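Local atomic coordinates of phiAB6 tailspike (Unidentified phage, PDB entry 5JS4), a protein that fragments the exopolysaccharide of Acinetobacter baumannii as the tailspike of phage phiAB6, a trimer of chains that each carry a long beta-helix. Residues A342-G347 and I370-Q375; G303-F308 and W391-Q396; V636-R641 and G693-W698. All blocks are in the same frame, centred on the assembly; numbering follows the deposited sequence.

How the contacts relate
Contact 2 opens first along the chain, at 303-308, and closes a long loop when 391-396 returns beside it. Contact 1, between 342-347 and 370-375, lies wholly within that excursion and ties strand 340-345 to the end of strand 362-370 in the following rung of the beta-helix. The two centres are about 9 Å apart, and the two contacts are joined directly: Asn371 N lies 2.9 Å from Tyr393 O, probably a hydrogen bond. Contact 3 comes in series much later, pairing strands 636-641 and 690-699 in the C-terminal part, its nearest atoms about 74 Å from contact 1.

Contact 1 of 3, residues A342-G347 and I370-Q375; sequences ARCSNG and INFYNQ. With MLA (malonic acid), chain D.
Cys344 CB sits above the centre of the Phe372 ring, 3.5 Å from the ring centroid, a CH-pi contact almost on the ring normal. SG lies farther off at an oblique angle, a sulfur-aromatic contact. Phe372 CG is anti to its own carbonyl carbon (chi1 -63°), which lays the ring against the 342-344 backbone, one face to Cys344 CB and an edge to Ala342 O. Ile370 pairs with Arg343 in a parallel bridge: its N donates to Ala342 O at 2.9 Å, and its O accepts from Cys344 N at 3.0 Å. Beside this bridge the CG2 of Ile370 touches Arg343 NH1 at 3.6 Å.

Beyond Ile370 the strand pairing gives way to the side chain of Asn371, whose ND2 takes over as donor to Cys344 O at 2.9 Å. The same ND2 gives a nearly straight bond to O3B of a malonic acid, at 3.0 Å, so both its hydrogens are used. Arg343 grips that carboxylate with two nitrogens, NH1 to O3A and NH2 to O3B, the latter with an N-H...O angle of 177°. Its NE donates to Ser345 OG in the guanidinium plane, which fixes the rotation of the group; Ser345 OG in turn bonds Asp316. Tyr310 and Tyr394 complete the malonate pocket. The molecule probably came from the crystallisation liquor, though such guests often mark pockets; this one lies on the flank of a right-handed parallel beta-helix of the pectate lyase-like kind.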
# COMPACT_ATOMS: atom_id res chain seq x y z
N ALA A 342 18.92 -24.37 -2.14
CA ALA A 342 18.74 -25.75 -1.71
C ALA A 342 17.78 -26.49 -2.63
O ALA A 342 16.70 -25.99 -2.93
CB ALA A 342 18.23 -25.80 -0.28
N ARG A 343 18.20 -27.67 -3.08
CA ARG A 343 17.39 -28.50 -3.96
C ARG A 343 17.23 -29.90 -3.39
O ARG A 343 17.99 -30.33 -2.52
CB ARG A 343 18.02 -28.58 -5.35
CG ARG A 343 19.38 -29.27 -5.40
CD ARG A 343 19.86 -29.50 -6.82
NE ARG A 343 19.12 -30.57 -7.50
CZ ARG A 343 18.11 -30.39 -8.35
NH1 ARG A 343 17.68 -29.18 -8.69
NH2 ARG A 343 17.52 -31.46 -8.89
N CYS A 344 16.22 -30.61 -3.90
CA CYS A 344 16.07 -32.03 -3.66
C CYS A 344 16.24 -32.74 -5.00
O CYS A 344 15.53 -32.44 -5.96
CB CYS A 344 14.69 -32.34 -3.08
SG CYS A 344 14.49 -34.06 -2.61
N SER A 345 17.19 -33.67 -5.05
CA SER A 345 17.47 -34.45 -6.25
C SER A 345 16.83 -35.83 -6.13
O SER A 345 16.90 -36.45 -5.07
CB SER A 345 18.97 -34.60 -6.46
OG SER A 345 19.59 -33.34 -6.65
N ASN A 346 16.21 -36.28 -7.21
CA ASN A 346 15.66 -37.64 -7.30
C ASN A 346 14.66 -37.98 -6.20
O ASN A 346 14.65 -39.10 -5.68
CB ASN A 346 16.81 -38.66 -7.32
CG ASN A 346 17.79 -38.41 -8.44
OD1 ASN A 346 18.97 -38.16 -8.20
ND2 ASN A 346 17.30 -38.46 -9.68
N GLY A 347 13.81 -37.01 -5.86
CA GLY A 347 12.81 -37.19 -4.80
C GLY A 347 11.37 -37.23 -5.27
O GLY A 347 10.45 -37.19 -4.45
N ILE A 370 14.34 -25.59 -4.62
CA ILE A 370 14.05 -26.31 -5.85
C ILE A 370 13.58 -27.73 -5.53
O ILE A 370 14.28 -28.49 -4.86
CB ILE A 370 15.29 -26.37 -6.78
CG1 ILE A 370 15.91 -24.97 -6.95
CG2 ILE A 370 14.92 -26.93 -8.14
CD1 ILE A 370 17.02 -24.66 -5.96
N ASN A 371 12.41 -28.09 -6.05
CA ASN A 371 11.74 -29.37 -5.77
C ASN A 371 11.29 -29.43 -4.30
O ASN A 371 10.93 -28.40 -3.74
CB ASN A 371 12.61 -30.57 -6.19
CG ASN A 371 12.99 -30.52 -7.66
OD1 ASN A 371 12.17 -30.18 -8.51
ND2 ASN A 371 14.23 -30.87 -7.96
N PHE A 372 11.33 -30.62 -3.69
CA PHE A 372 10.74 -30.89 -2.37
C PHE A 372 9.21 -30.98 -2.44
O PHE A 372 8.58 -30.52 -3.39
CB PHE A 372 11.14 -29.86 -1.30
CG PHE A 372 12.61 -29.83 -1.00
CD1 PHE A 372 13.18 -30.77 -0.15
CD2 PHE A 372 13.43 -28.85 -1.55
CE1 PHE A 372 14.54 -30.73 0.14
CE2 PHE A 372 14.78 -28.81 -1.27
CZ PHE A 372 15.34 -29.75 -0.42
N TYR A 373 8.64 -31.58 -1.40
CA TYR A 373 7.19 -31.74 -1.28
C TYR A 373 6.61 -30.44 -0.72
O TYR A 373 5.93 -29.70 -1.44
CB TYR A 373 6.89 -32.95 -0.39
CG TYR A 373 5.44 -33.33 -0.29
CD1 TYR A 373 4.79 -33.96 -1.35
CD2 TYR A 373 4.71 -33.10 0.88
CE1 TYR A 373 3.46 -34.33 -1.26
CE2 TYR A 373 3.38 -33.47 0.98
CZ TYR A 373 2.76 -34.08 -0.09
OH TYR A 373 1.44 -34.45 0.00
N ASN A 374 6.88 -30.18 0.55
CA ASN A 374 6.71 -28.85 1.13
C ASN A 374 8.09 -28.24 1.25
O ASN A 374 9.01 -28.88 1.77
CB ASN A 374 6.05 -28.93 2.51
CG ASN A 374 4.65 -29.52 2.47
OD1 ASN A 374 4.30 -30.37 3.29
ND2 ASN A 374 3.84 -29.07 1.53
N GLN A 375 8.26 -27.02 0.75
CA GLN A 375 9.58 -26.40 0.80
C GLN A 375 9.83 -25.79 2.18
O GLN A 375 10.80 -26.16 2.85
CB GLN A 375 9.75 -25.41 -0.35
CG GLN A 375 9.90 -26.13 -1.68
CD GLN A 375 9.87 -25.22 -2.89
OE1 GLN A 375 9.20 -24.18 -2.89
NE2 GLN A 375 10.58 -25.61 -3.94
C1 MLA D . 14.27 -31.03 -13.36
O1A MLA D . 15.12 -31.51 -14.14
O1B MLA D . 13.15 -31.51 -13.10
C2 MLA D . 14.63 -29.70 -12.68
C3 MLA D . 15.31 -29.93 -11.32
O3A MLA D . 15.94 -28.98 -10.83
O3B MLA D . 15.16 -31.05 -10.77

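Contact 2 of 3, residues G303-F308 and W391-Q396; sequences GKVSEF and WLYYSQ
Val305 packs its two methyls against two successive tyrosines in the tight part of the contact. CG2 stands over the centre of the Tyr393 ring, 3.7 Å from the centroid and 12° off the ring normal, a CH-pi contact. CG1, anti to the backbone N of Val305 (chi1 -179°), reaches Tyr394 as well and meets CE2 of that ring obliquely at 3.8 Å. The tyrosines also pack on each other, Tyr393 CB lying over the centre of the Tyr394 ring. Val305 is the centre of an inverse gamma turn, which presents its side chain to this pair. Equally close is the buried meeting of Gly303 with the Trp391 indole, Gly303 O lying 3.4 Å from CE3 at the ring edge.

The looser, more open side belongs to Lys304 and to the partly exposed Tyr394. Only the backbone N of Lys304 comes near the indole, while its side chain packs on Tyr360 of the second subunit. No hydrogen bond links the two segments.

Tyr393 OH bonds Tyr360 OH of the second subunit, which also packs on Trp391 through Ala362. Within the chain, strand 381-393 runs between strands 362-370 and 413-421 of the beta-helix, and 303-308 packs on strand 362-370, through Val305 on Thr368 and the bond of Gly303 O to Thr368 OG1, before entering helix 307-312.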
# COMPACT_ATOMS: atom_id res chain seq x y z
N GLY A 303 21.13 -18.37 -5.50
CA GLY A 303 21.40 -18.50 -6.93
C GLY A 303 20.15 -18.57 -7.78
O GLY A 303 19.03 -18.61 -7.27
N LYS A 304 20.34 -18.58 -9.09
CA LYS A 304 19.25 -18.86 -10.01
C LYS A 304 18.98 -20.36 -10.00
O LYS A 304 19.73 -21.14 -9.38
CB LYS A 304 19.59 -18.38 -11.43
CG LYS A 304 19.91 -16.90 -11.51
CD LYS A 304 20.14 -16.43 -12.94
CE LYS A 304 20.71 -15.03 -12.97
NZ LYS A 304 21.21 -14.66 -14.33
N VAL A 305 17.91 -20.76 -10.67
CA VAL A 305 17.49 -22.16 -10.69
C VAL A 305 18.19 -22.84 -11.87
O VAL A 305 17.61 -23.02 -12.94
CB VAL A 305 15.95 -22.25 -10.77
CG1 VAL A 305 15.48 -23.70 -10.76
CG2 VAL A 305 15.33 -21.50 -9.60
N SER A 306 19.46 -23.17 -11.65
CA SER A 306 20.28 -23.80 -12.69
C SER A 306 21.46 -24.55 -12.09
O SER A 306 21.95 -24.21 -11.00
CB SER A 306 20.78 -22.75 -13.69
OG SER A 306 21.76 -21.91 -13.11
N GLU A 307 21.94 -25.56 -12.82
CA GLU A 307 23.07 -26.38 -12.39
C GLU A 307 24.33 -25.55 -12.14
O GLU A 307 25.13 -25.89 -11.26
CB GLU A 307 23.37 -27.48 -13.42
CG GLU A 307 22.26 -28.51 -13.58
CD GLU A 307 22.06 -29.39 -12.35
OE1 GLU A 307 23.04 -29.64 -11.61
OE2 GLU A 307 20.92 -29.83 -12.13
N PHE A 308 24.49 -24.47 -12.89
CA PHE A 308 25.62 -23.55 -12.72
C PHE A 308 25.72 -23.10 -11.26
O PHE A 308 26.81 -23.13 -10.68
CB PHE A 308 25.49 -22.34 -13.64
CG PHE A 308 26.58 -21.31 -13.45
CD1 PHE A 308 27.80 -21.45 -14.10
CD2 PHE A 308 26.38 -20.21 -12.63
CE1 PHE A 308 28.80 -20.50 -13.93
CE2 PHE A 308 27.38 -19.26 -12.46
CZ PHE A 308 28.59 -19.41 -13.11
N TRP A 391 12.81 -17.52 -4.34
CA TRP A 391 12.47 -18.17 -5.60
C TRP A 391 12.18 -19.62 -5.27
O TRP A 391 13.08 -20.38 -4.93
CB TRP A 391 13.59 -17.99 -6.62
CG TRP A 391 13.89 -16.53 -6.87
CD1 TRP A 391 12.98 -15.50 -6.87
CD2 TRP A 391 15.16 -15.92 -7.13
NE1 TRP A 391 13.60 -14.31 -7.12
CE2 TRP A 391 14.94 -14.54 -7.28
CE3 TRP A 391 16.47 -16.42 -7.26
CZ2 TRP A 391 15.98 -13.64 -7.54
CZ3 TRP A 391 17.50 -15.52 -7.51
CH2 TRP A 391 17.25 -14.15 -7.65
N LEU A 392 10.90 -19.98 -5.35
CA LEU A 392 10.40 -21.26 -4.87
C LEU A 392 9.86 -22.05 -6.06
O LEU A 392 8.72 -21.85 -6.48
CB LEU A 392 9.32 -21.04 -3.80
CG LEU A 392 9.77 -20.23 -2.58
CD1 LEU A 392 8.62 -20.08 -1.59
CD2 LEU A 392 10.98 -20.87 -1.90
N TYR A 393 10.69 -22.95 -6.58
CA TYR A 393 10.42 -23.61 -7.85
C TYR A 393 10.16 -25.11 -7.67
O TYR A 393 10.85 -25.79 -6.91
CB TYR A 393 11.60 -23.43 -8.81
CG TYR A 393 11.67 -22.11 -9.55
CD1 TYR A 393 11.51 -20.89 -8.89
CD2 TYR A 393 11.95 -22.07 -10.92
CE1 TYR A 393 11.60 -19.68 -9.56
CE2 TYR A 393 12.04 -20.86 -11.60
CZ TYR A 393 11.87 -19.67 -10.92
OH TYR A 393 11.95 -18.47 -11.58
N TYR A 394 9.15 -25.61 -8.39
CA TYR A 394 8.91 -27.05 -8.57
C TYR A 394 8.48 -27.82 -7.31
O TYR A 394 8.63 -29.04 -7.27
CB TYR A 394 10.13 -27.76 -9.19
CG TYR A 394 10.86 -27.01 -10.29
CD1 TYR A 394 10.17 -26.25 -11.23
CD2 TYR A 394 12.24 -27.09 -10.40
CE1 TYR A 394 10.85 -25.57 -12.23
CE2 TYR A 394 12.93 -26.43 -11.40
CZ TYR A 394 12.23 -25.67 -12.32
OH TYR A 394 12.91 -25.00 -13.31
N SER A 395 7.92 -27.15 -6.31
CA SER A 395 7.39 -27.87 -5.14
C SER A 395 6.28 -28.82 -5.59
O SER A 395 5.55 -28.53 -6.54
CB SER A 395 6.87 -26.92 -4.06
OG SER A 395 5.81 -26.12 -4.54
N GLN A 396 6.16 -29.95 -4.92
CA GLN A 396 5.18 -30.96 -5.30
C GLN A 396 3.84 -30.77 -4.59
O GLN A 396 2.81 -31.19 -5.10
CB GLN A 396 5.74 -32.36 -5.04
CG GLN A 396 6.94 -32.69 -5.92
CD GLN A 396 8.10 -33.32 -5.17
OE1 GLN A 396 7.94 -33.83 -4.06
NE2 GLN A 396 9.28 -33.28 -5.77

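Contact 3 of 3, residues V636-R641 and G693-W698; sequences VYRVER and GFKVFW
Val639 and Phe694 project together from one face of the sheet, with Val639 CB over the centre of the Phe694 ring, 4.0 Å from its centroid. The ring is swung there by chi1 of 58°, which sets CG between the backbone N and the carbonyl carbon; Phe715 meets this ring edge-to-face. On the same face Tyr637 is set roughly perpendicular to Trp698, its CD1 reaching the indole edge at 3.9 Å from Trp698 CD1. Phe711 meets both rings edge-to-face.

The backbones form a regular antiparallel ladder, strand 690-699 lying between 636-641 and 672-678. The aromatic face of this sheet packs on strands 654-661 and 708-715 of a second antiparallel sheet, so two sheets lie face to face. Hydrogen-bonded pairs are Tyr637 with Val696 and Val639 with Phe694, the shortest bond running from Val639 N to Phe694 O at 2.7 Å.

On the other face Val636 CG1 lies over the Phe697 ring, toward its rim, and CG2 touches Phe697 CD2 at 3.8 Å. Arg638 and Lys695 run alongside each other, CG to CG 4.1 Å, both charged ends forming salt bridges with Glu632. Arg638 NE forms a salt bridge with Glu640 OE1 at 2.7 Å, on the anti side of that oxygen and 30° out of the carboxylate plane.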
# COMPACT_ATOMS: atom_id res chain seq x y z
N VAL A 636 -67.42 21.20 0.70
CA VAL A 636 -66.38 21.71 1.60
C VAL A 636 -65.54 20.56 2.14
O VAL A 636 -66.07 19.64 2.77
CB VAL A 636 -66.98 22.49 2.79
CG1 VAL A 636 -65.87 23.11 3.63
CG2 VAL A 636 -67.94 23.57 2.29
N TYR A 637 -64.24 20.63 1.88
CA TYR A 637 -63.30 19.56 2.22
C TYR A 637 -62.18 20.12 3.08
O TYR A 637 -61.73 21.24 2.84
CB TYR A 637 -62.75 18.94 0.93
CG TYR A 637 -63.85 18.26 0.17
CD1 TYR A 637 -64.75 18.99 -0.60
CD2 TYR A 637 -64.06 16.89 0.29
CE1 TYR A 637 -65.80 18.38 -1.25
CE2 TYR A 637 -65.11 16.27 -0.36
CZ TYR A 637 -65.98 17.02 -1.13
OH TYR A 637 -67.02 16.42 -1.77
N ARG A 638 -61.75 19.36 4.07
CA ARG A 638 -60.61 19.74 4.89
C ARG A 638 -59.40 18.90 4.52
O ARG A 638 -59.47 17.68 4.56
CB ARG A 638 -60.90 19.54 6.38
CG ARG A 638 -62.01 20.40 6.95
CD ARG A 638 -61.96 20.41 8.47
NE ARG A 638 -62.10 19.08 9.04
CZ ARG A 638 -63.25 18.49 9.37
NH1 ARG A 638 -64.42 19.11 9.20
NH2 ARG A 638 -63.24 17.26 9.88
N VAL A 639 -58.32 19.58 4.15
CA VAL A 639 -57.00 18.97 4.08
C VAL A 639 -56.42 19.18 5.47
O VAL A 639 -55.91 20.26 5.79
CB VAL A 639 -56.12 19.62 2.98
CG1 VAL A 639 -54.78 18.92 2.89
CG2 VAL A 639 -56.84 19.60 1.64
N GLU A 640 -56.53 18.15 6.30
CA GLU A 640 -56.36 18.30 7.75
C GLU A 640 -55.33 17.35 8.33
O GLU A 640 -55.04 16.30 7.77
CB GLU A 640 -57.70 18.06 8.46
CG GLU A 640 -58.28 16.67 8.25
CD GLU A 640 -59.46 16.37 9.14
OE1 GLU A 640 -60.18 17.32 9.54
OE2 GLU A 640 -59.68 15.18 9.44
N ARG A 641 -54.81 17.74 9.49
CA ARG A 641 -53.87 16.93 10.24
C ARG A 641 -54.60 15.83 10.99
O ARG A 641 -55.64 16.07 11.61
CB ARG A 641 -53.10 17.78 11.25
CG ARG A 641 -52.35 18.92 10.61
CD ARG A 641 -51.39 19.59 11.57
NE ARG A 641 -52.09 20.24 12.69
CZ ARG A 641 -51.48 20.95 13.64
NH1 ARG A 641 -50.16 21.10 13.64
NH2 ARG A 641 -52.21 21.50 14.61
N GLY A 693 -53.54 23.31 8.07
CA GLY A 693 -54.01 22.74 6.81
C GLY A 693 -54.84 23.77 6.08
O GLY A 693 -54.68 24.97 6.27
N PHE A 694 -55.74 23.30 5.22
CA PHE A 694 -56.61 24.19 4.47
C PHE A 694 -57.87 23.48 4.01
O PHE A 694 -57.90 22.24 3.91
CB PHE A 694 -55.86 24.83 3.28
CG PHE A 694 -55.28 23.84 2.30
CD1 PHE A 694 -54.02 23.28 2.51
CD2 PHE A 694 -55.96 23.51 1.13
CE1 PHE A 694 -53.48 22.39 1.60
CE2 PHE A 694 -55.41 22.62 0.22
CZ PHE A 694 -54.17 22.06 0.46
N LYS A 695 -58.91 24.27 3.78
CA LYS A 695 -60.17 23.79 3.22
C LYS A 695 -60.21 24.08 1.73
O LYS A 695 -59.69 25.09 1.28
CB LYS A 695 -61.36 24.47 3.89
CG LYS A 695 -61.50 24.17 5.38
CD LYS A 695 -62.82 24.69 5.91
CE LYS A 695 -62.96 24.45 7.41
NZ LYS A 695 -64.27 24.95 7.92
N VAL A 696 -60.83 23.16 0.99
CA VAL A 696 -61.12 23.34 -0.42
C VAL A 696 -62.63 23.39 -0.58
O VAL A 696 -63.34 22.51 -0.08
CB VAL A 696 -60.56 22.18 -1.26
CG1 VAL A 696 -60.83 22.42 -2.75
CG2 VAL A 696 -59.07 22.01 -1.01
N PHE A 697 -63.11 24.43 -1.27
CA PHE A 697 -64.53 24.63 -1.55
C PHE A 697 -64.73 24.43 -3.04
O PHE A 697 -64.02 25.04 -3.84
CB PHE A 697 -64.96 26.06 -1.19
CG PHE A 697 -64.90 26.38 0.28
CD1 PHE A 697 -63.67 26.54 0.92
CD2 PHE A 697 -66.06 26.56 1.01
CE1 PHE A 697 -63.62 26.86 2.27
CE2 PHE A 697 -66.01 26.88 2.36
CZ PHE A 697 -64.79 27.02 2.99
N TRP A 698 -65.70 23.60 -3.42
CA TRP A 698 -66.01 23.32 -4.82
C TRP A 698 -67.40 23.80 -5.18
O TRP A 698 -68.36 23.51 -4.47
CB TRP A 698 -65.94 21.82 -5.09
CG TRP A 698 -64.58 21.22 -5.09
CD1 TRP A 698 -64.01 20.45 -4.11
CD2 TRP A 698 -63.62 21.31 -6.14
NE1 TRP A 698 -62.76 20.06 -4.49
CE2 TRP A 698 -62.48 20.57 -5.73
CE3 TRP A 698 -63.60 21.93 -7.40
CZ2 TRP A 698 -61.35 20.44 -6.53
CZ3 TRP A 698 -62.46 21.80 -8.18
CH2 TRP A 698 -61.36 21.07 -7.75